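Long-range contact in DNA repair protein RAD7 (PDB 5ZB2), which is a component, with RAD16 and ABF1, of the complex that promotes global genome nucleotide excision repair, and binds Elc1; this chain carries its leucine-rich repeats: residues L353-Q365 against F380-R392. Residues are numbered along the deposited sequence; the frame is centred on the assembly and turned at random.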
loop_
_atom_site.group_PDB
_atom_site.type_symbol
_atom_site.label_atom_id
_atom_site.label_comp_id
_atom_site.label_asym_id
_atom_site.label_seq_id
_atom_site.Cartn_x
_atom_site.Cartn_y
_atom_site.Cartn_z
ATOM N N LEU A 353 -41.999 -3.478 20.776
ATOM C CA LEU A 353 -42.777 -3.428 22.008
ATOM C C LEU A 353 -42.114 -4.210 23.134
ATOM O O LEU A 353 -42.793 -4.640 24.072
ATOM C CB LEU A 353 -44.193 -3.952 21.769
ATOM C CG LEU A 353 -45.010 -3.214 20.709
ATOM C CD1 LEU A 353 -46.365 -3.871 20.538
ATOM C CD2 LEU A 353 -45.174 -1.736 21.059
ATOM N N GLY A 354 -40.800 -4.394 23.063
ATOM C CA GLY A 354 -40.083 -5.124 24.087
ATOM C C GLY A 354 -40.241 -4.513 25.461
ATOM O O GLY A 354 -40.030 -3.311 25.646
ATOM N N PHE A 355 -40.611 -5.344 26.435
ATOM C CA PHE A 355 -40.786 -4.918 27.822
ATOM C C PHE A 355 -41.936 -3.925 27.976
ATOM O O PHE A 355 -41.946 -3.119 28.908
ATOM C CB PHE A 355 -39.494 -4.322 28.390
ATOM C CG PHE A 355 -38.364 -5.305 28.481
ATOM C CD1 PHE A 355 -38.280 -6.182 29.552
ATOM C CD2 PHE A 355 -37.386 -5.352 27.501
ATOM C CE1 PHE A 355 -37.242 -7.093 29.641
ATOM C CE2 PHE A 355 -36.344 -6.258 27.586
ATOM C CZ PHE A 355 -36.273 -7.130 28.657
ATOM N N VAL A 356 -42.915 -3.971 27.072
ATOM C CA VAL A 356 -44.124 -3.162 27.198
ATOM C C VAL A 356 -45.140 -4.002 27.967
ATOM O O VAL A 356 -45.807 -4.875 27.406
ATOM C CB VAL A 356 -44.659 -2.707 25.840
ATOM C CG1 VAL A 356 -45.904 -1.847 26.021
ATOM C CG2 VAL A 356 -43.593 -1.916 25.098
ATOM N N ARG A 357 -45.264 -3.710 29.262
ATOM C CA ARG A 357 -46.051 -4.530 30.178
ATOM C C ARG A 357 -47.436 -4.858 29.623
ATOM O O ARG A 357 -47.861 -6.017 29.630
ATOM C CB ARG A 357 -46.160 -3.796 31.517
ATOM C CG ARG A 357 -47.135 -4.383 32.531
ATOM C CD ARG A 357 -47.301 -3.433 33.711
ATOM N NE ARG A 357 -47.708 -2.101 33.269
ATOM C CZ ARG A 357 -48.949 -1.770 32.924
ATOM N NH1 ARG A 357 -49.923 -2.670 32.970
ATOM N NH2 ARG A 357 -49.213 -0.534 32.525
ATOM N N CYS A 358 -48.162 -3.844 29.150
ATOM C CA CYS A 358 -49.579 -4.021 28.848
ATOM C C CYS A 358 -49.838 -4.897 27.625
ATOM O O CYS A 358 -50.980 -5.325 27.436
ATOM C CB CYS A 358 -50.243 -2.656 28.646
ATOM S SG CYS A 358 -49.776 -1.837 27.113
ATOM N N VAL A 359 -48.828 -5.184 26.803
ATOM C CA VAL A 359 -49.060 -5.912 25.558
ATOM C C VAL A 359 -49.493 -7.338 25.873
ATOM O O VAL A 359 -48.854 -8.038 26.670
ATOM C CB VAL A 359 -47.801 -5.894 24.677
ATOM C CG1 VAL A 359 -48.027 -6.677 23.385
ATOM C CG2 VAL A 359 -47.401 -4.466 24.353
ATOM N N ASP A 360 -50.581 -7.776 25.244
ATOM C CA ASP A 360 -51.055 -9.151 25.361
ATOM C C ASP A 360 -51.550 -9.594 23.988
ATOM O O ASP A 360 -51.409 -8.875 22.993
ATOM C CB ASP A 360 -52.137 -9.276 26.446
ATOM C CG ASP A 360 -53.374 -8.439 26.152
ATOM O OD1 ASP A 360 -53.652 -8.149 24.970
ATOM O OD2 ASP A 360 -54.082 -8.078 27.117
ATOM N N ASP A 361 -52.145 -10.788 23.935
ATOM C CA ASP A 361 -52.597 -11.335 22.659
ATOM C C ASP A 361 -53.626 -10.425 22.002
ATOM O O ASP A 361 -53.615 -10.246 20.779
ATOM C CB ASP A 361 -53.175 -12.735 22.865
ATOM C CG ASP A 361 -52.140 -13.727 23.359
ATOM O OD1 ASP A 361 -50.945 -13.557 23.033
ATOM O OD2 ASP A 361 -52.521 -14.679 24.073
ATOM N N SER A 362 -54.524 -9.842 22.799
ATOM C CA SER A 362 -55.541 -8.954 22.246
ATOM C C SER A 362 -54.918 -7.749 21.554
ATOM O O SER A 362 -55.450 -7.270 20.546
ATOM C CB SER A 362 -56.491 -8.493 23.352
ATOM O OG SER A 362 -57.150 -9.597 23.948
ATOM N N VAL A 363 -53.798 -7.247 22.076
ATOM C CA VAL A 363 -53.137 -6.103 21.454
ATOM C C VAL A 363 -52.484 -6.521 20.140
ATOM O O VAL A 363 -52.654 -5.863 19.108
ATOM C CB VAL A 363 -52.114 -5.483 22.422
ATOM C CG1 VAL A 363 -51.454 -4.265 21.795
ATOM C CG2 VAL A 363 -52.783 -5.106 23.739
ATOM N N ILE A 364 -51.724 -7.619 20.162
ATOM C CA ILE A 364 -51.115 -8.129 18.936
ATOM C C ILE A 364 -52.186 -8.389 17.885
ATOM O O ILE A 364 -52.016 -8.055 16.706
ATOM C CB ILE A 364 -50.298 -9.401 19.237
ATOM C CG1 ILE A 364 -49.163 -9.094 20.221
ATOM C CG2 ILE A 364 -49.753 -10.018 17.951
ATOM C CD1 ILE A 364 -48.173 -8.034 19.745
ATOM N N GLN A 365 -53.299 -9.000 18.296
ATOM C CA GLN A 365 -54.411 -9.231 17.381
ATOM C C GLN A 365 -54.884 -7.922 16.762
ATOM O O GLN A 365 -54.978 -7.797 15.536
ATOM C CB GLN A 365 -55.554 -9.922 18.128
ATOM C CG GLN A 365 -56.863 -10.051 17.351
ATOM C CD GLN A 365 -56.775 -11.018 16.189
ATOM O OE1 GLN A 365 -55.694 -11.287 15.667
ATOM N NE2 GLN A 365 -57.920 -11.552 15.782
ATOM N N PHE A 380 -40.312 -9.181 23.100
ATOM C CA PHE A 380 -39.394 -9.708 24.097
ATOM C C PHE A 380 -39.726 -9.134 25.466
ATOM O O PHE A 380 -39.770 -7.913 25.643
ATOM C CB PHE A 380 -37.953 -9.379 23.710
ATOM C CG PHE A 380 -36.930 -10.026 24.594
ATOM C CD1 PHE A 380 -36.549 -9.434 25.788
ATOM C CD2 PHE A 380 -36.351 -11.231 24.234
ATOM C CE1 PHE A 380 -35.609 -10.032 26.605
ATOM C CE2 PHE A 380 -35.410 -11.834 25.046
ATOM C CZ PHE A 380 -35.037 -11.234 26.233
ATOM N N GLY A 381 -39.967 -10.018 26.433
ATOM C CA GLY A 381 -40.305 -9.612 27.778
ATOM C C GLY A 381 -41.789 -9.518 28.062
ATOM O O GLY A 381 -42.169 -9.400 29.235
ATOM N N ASP A 382 -42.636 -9.565 27.034
ATOM C CA ASP A 382 -44.085 -9.459 27.202
ATOM C C ASP A 382 -44.630 -10.847 27.517
ATOM O O ASP A 382 -45.094 -11.575 26.638
ATOM C CB ASP A 382 -44.732 -8.873 25.953
ATOM C CG ASP A 382 -44.145 -7.525 25.569
ATOM O OD1 ASP A 382 -43.619 -6.826 26.461
ATOM O OD2 ASP A 382 -44.211 -7.163 24.376
ATOM N N ASN A 383 -44.583 -11.211 28.800
ATOM C CA ASN A 383 -44.932 -12.569 29.204
ATOM C C ASN A 383 -46.385 -12.903 28.890
ATOM O O ASN A 383 -46.721 -14.075 28.691
ATOM C CB ASN A 383 -44.652 -12.751 30.696
ATOM C CG ASN A 383 -43.188 -12.544 31.045
ATOM O OD1 ASN A 383 -42.298 -12.867 30.257
ATOM N ND2 ASN A 383 -42.934 -11.997 32.227
ATOM N N LEU A 384 -47.258 -11.897 28.835
ATOM C CA LEU A 384 -48.674 -12.126 28.571
ATOM C C LEU A 384 -48.967 -12.434 27.106
ATOM O O LEU A 384 -50.139 -12.607 26.751
ATOM C CB LEU A 384 -49.496 -10.912 29.018
ATOM C CG LEU A 384 -49.658 -10.652 30.523
ATOM C CD1 LEU A 384 -50.240 -11.864 31.250
ATOM C CD2 LEU A 384 -48.346 -10.214 31.171
ATOM N N VAL A 385 -47.948 -12.504 26.254
ATOM C CA VAL A 385 -48.116 -12.933 24.869
ATOM C C VAL A 385 -47.835 -14.430 24.807
ATOM O O VAL A 385 -46.711 -14.868 25.075
ATOM C CB VAL A 385 -47.182 -12.158 23.926
ATOM C CG1 VAL A 385 -47.404 -12.592 22.484
ATOM C CG2 VAL A 385 -47.395 -10.652 24.067
ATOM N N THR A 386 -48.851 -15.210 24.451
ATOM C CA THR A 386 -48.771 -16.665 24.452
ATOM C C THR A 386 -48.672 -17.193 23.024
ATOM O O THR A 386 -48.615 -16.435 22.051
ATOM C CB THR A 386 -49.986 -17.270 25.159
ATOM O OG1 THR A 386 -51.177 -16.959 24.426
ATOM C CG2 THR A 386 -50.109 -16.729 26.570
ATOM N N GLU A 387 -48.649 -18.525 22.910
ATOM C CA GLU A 387 -48.649 -19.157 21.596
ATOM C C GLU A 387 -49.926 -18.844 20.832
ATOM O O GLU A 387 -49.921 -18.807 19.595
ATOM C CB GLU A 387 -48.467 -20.674 21.736
ATOM C CG GLU A 387 -49.671 -21.442 22.294
ATOM C CD GLU A 387 -49.853 -21.265 23.790
ATOM O OE1 GLU A 387 -48.838 -21.106 24.498
ATOM O OE2 GLU A 387 -51.011 -21.289 24.257
ATOM N N LYS A 388 -51.027 -18.611 21.547
ATOM C CA LYS A 388 -52.317 -18.322 20.933
ATOM C C LYS A 388 -52.355 -16.965 20.239
ATOM O O LYS A 388 -53.386 -16.622 19.652
ATOM C CB LYS A 388 -53.412 -18.398 22.002
ATOM C CG LYS A 388 -54.832 -18.469 21.463
ATOM C CD LYS A 388 -55.835 -18.637 22.594
ATOM C CE LYS A 388 -57.262 -18.695 22.075
ATOM N NZ LYS A 388 -58.253 -18.830 23.178
ATOM N N ALA A 389 -51.270 -16.191 20.284
ATOM C CA ALA A 389 -51.232 -14.891 19.625
ATOM C C ALA A 389 -51.492 -15.041 18.131
ATOM O O ALA A 389 -50.657 -15.585 17.401
ATOM C CB ALA A 389 -49.886 -14.206 19.865
ATOM N N THR A 390 -52.648 -14.564 17.673
ATOM C CA THR A 390 -52.991 -14.654 16.261
ATOM C C THR A 390 -51.981 -13.881 15.423
ATOM O O THR A 390 -51.631 -12.741 15.740
ATOM C CB THR A 390 -54.401 -14.109 16.026
ATOM O OG1 THR A 390 -55.345 -14.875 16.786
ATOM C CG2 THR A 390 -54.776 -14.171 14.546
ATOM N N MET A 391 -51.514 -14.511 14.345
ATOM C CA MET A 391 -50.537 -13.919 13.431
ATOM C C MET A 391 -51.059 -14.129 12.013
ATOM O O MET A 391 -50.718 -15.118 11.359
ATOM C CB MET A 391 -49.158 -14.545 13.620
ATOM C CG MET A 391 -48.592 -14.403 15.023
ATOM S SD MET A 391 -47.259 -15.575 15.352
ATOM C CE MET A 391 -46.129 -15.204 14.013
ATOM N N ARG A 392 -51.894 -13.201 11.545
ATOM C CA ARG A 392 -52.397 -13.273 10.185
ATOM C C ARG A 392 -51.224 -13.321 9.204
ATOM O O ARG A 392 -50.100 -12.951 9.549
ATOM C CB ARG A 392 -53.309 -12.081 9.890
ATOM C CG ARG A 392 -52.682 -10.713 10.133
ATOM C CD ARG A 392 -51.976 -10.175 8.897
ATOM N NE ARG A 392 -51.327 -8.893 9.153
ATOM C CZ ARG A 392 -50.668 -8.188 8.239
ATOM N NH1 ARG A 392 -50.568 -8.631 6.992
ATOM N NH2 ARG A 392 -50.112 -7.031 8.571
HETATM O O HOH W 1 -52.961 -12.713 26.343
#
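D361 holds T386 with both oxygens of its carboxylate. OD1 takes the backbone N of T386 at 3.0 Å on its syn side, while OD2 accepts from T386 OG1 at 2.7 Å, 17° out of the carboxylate plane. Threonine suits the place because OG1 sits between its own backbone N and carbonyl carbon (chi1 64°), beside the N-H that makes the other bond. Off the carboxylate plane, A389 CB lies 3.4 Å from D361 OD1, a spot suited to a small side chain. A water bridges the two segments, accepting from D361 N at the helix start and donating to L384 O. An alanine in place of D361 would probably leave the N-H and hydroxyl of T386 without the carboxylate that holds both, freeing the 386-389 turn to shift.

Both segments follow short parallel strands, 350-352 and 376-378, of successive turns in a leucine-rich-repeat solenoid, near its C-terminal end; the later loop reaches strand 396-398 without a helix of its own. F355 N donates to F380 O at 2.8 Å, and G354 CA adds a CA-H...O contact to that oxygen. The buried D382 carboxylate lies against the 353-356 turn, OD1 3.0 Å from V356 N. Glycine suits G381 chiefly because, at its positive phi, a CB would be jammed against F380 O; it would also clash with F355 CD1.

Among apolar contacts, the F355 and F380 rings run alongside each other, planes inclined at 61°, F355 CZ 3.6 Å from F380 CE1 at the F380 edge; F380 O sits over one F355 face. Deeper in, branched V359 CG1 meets V385 CG2 at 4.1 Å between the two segments.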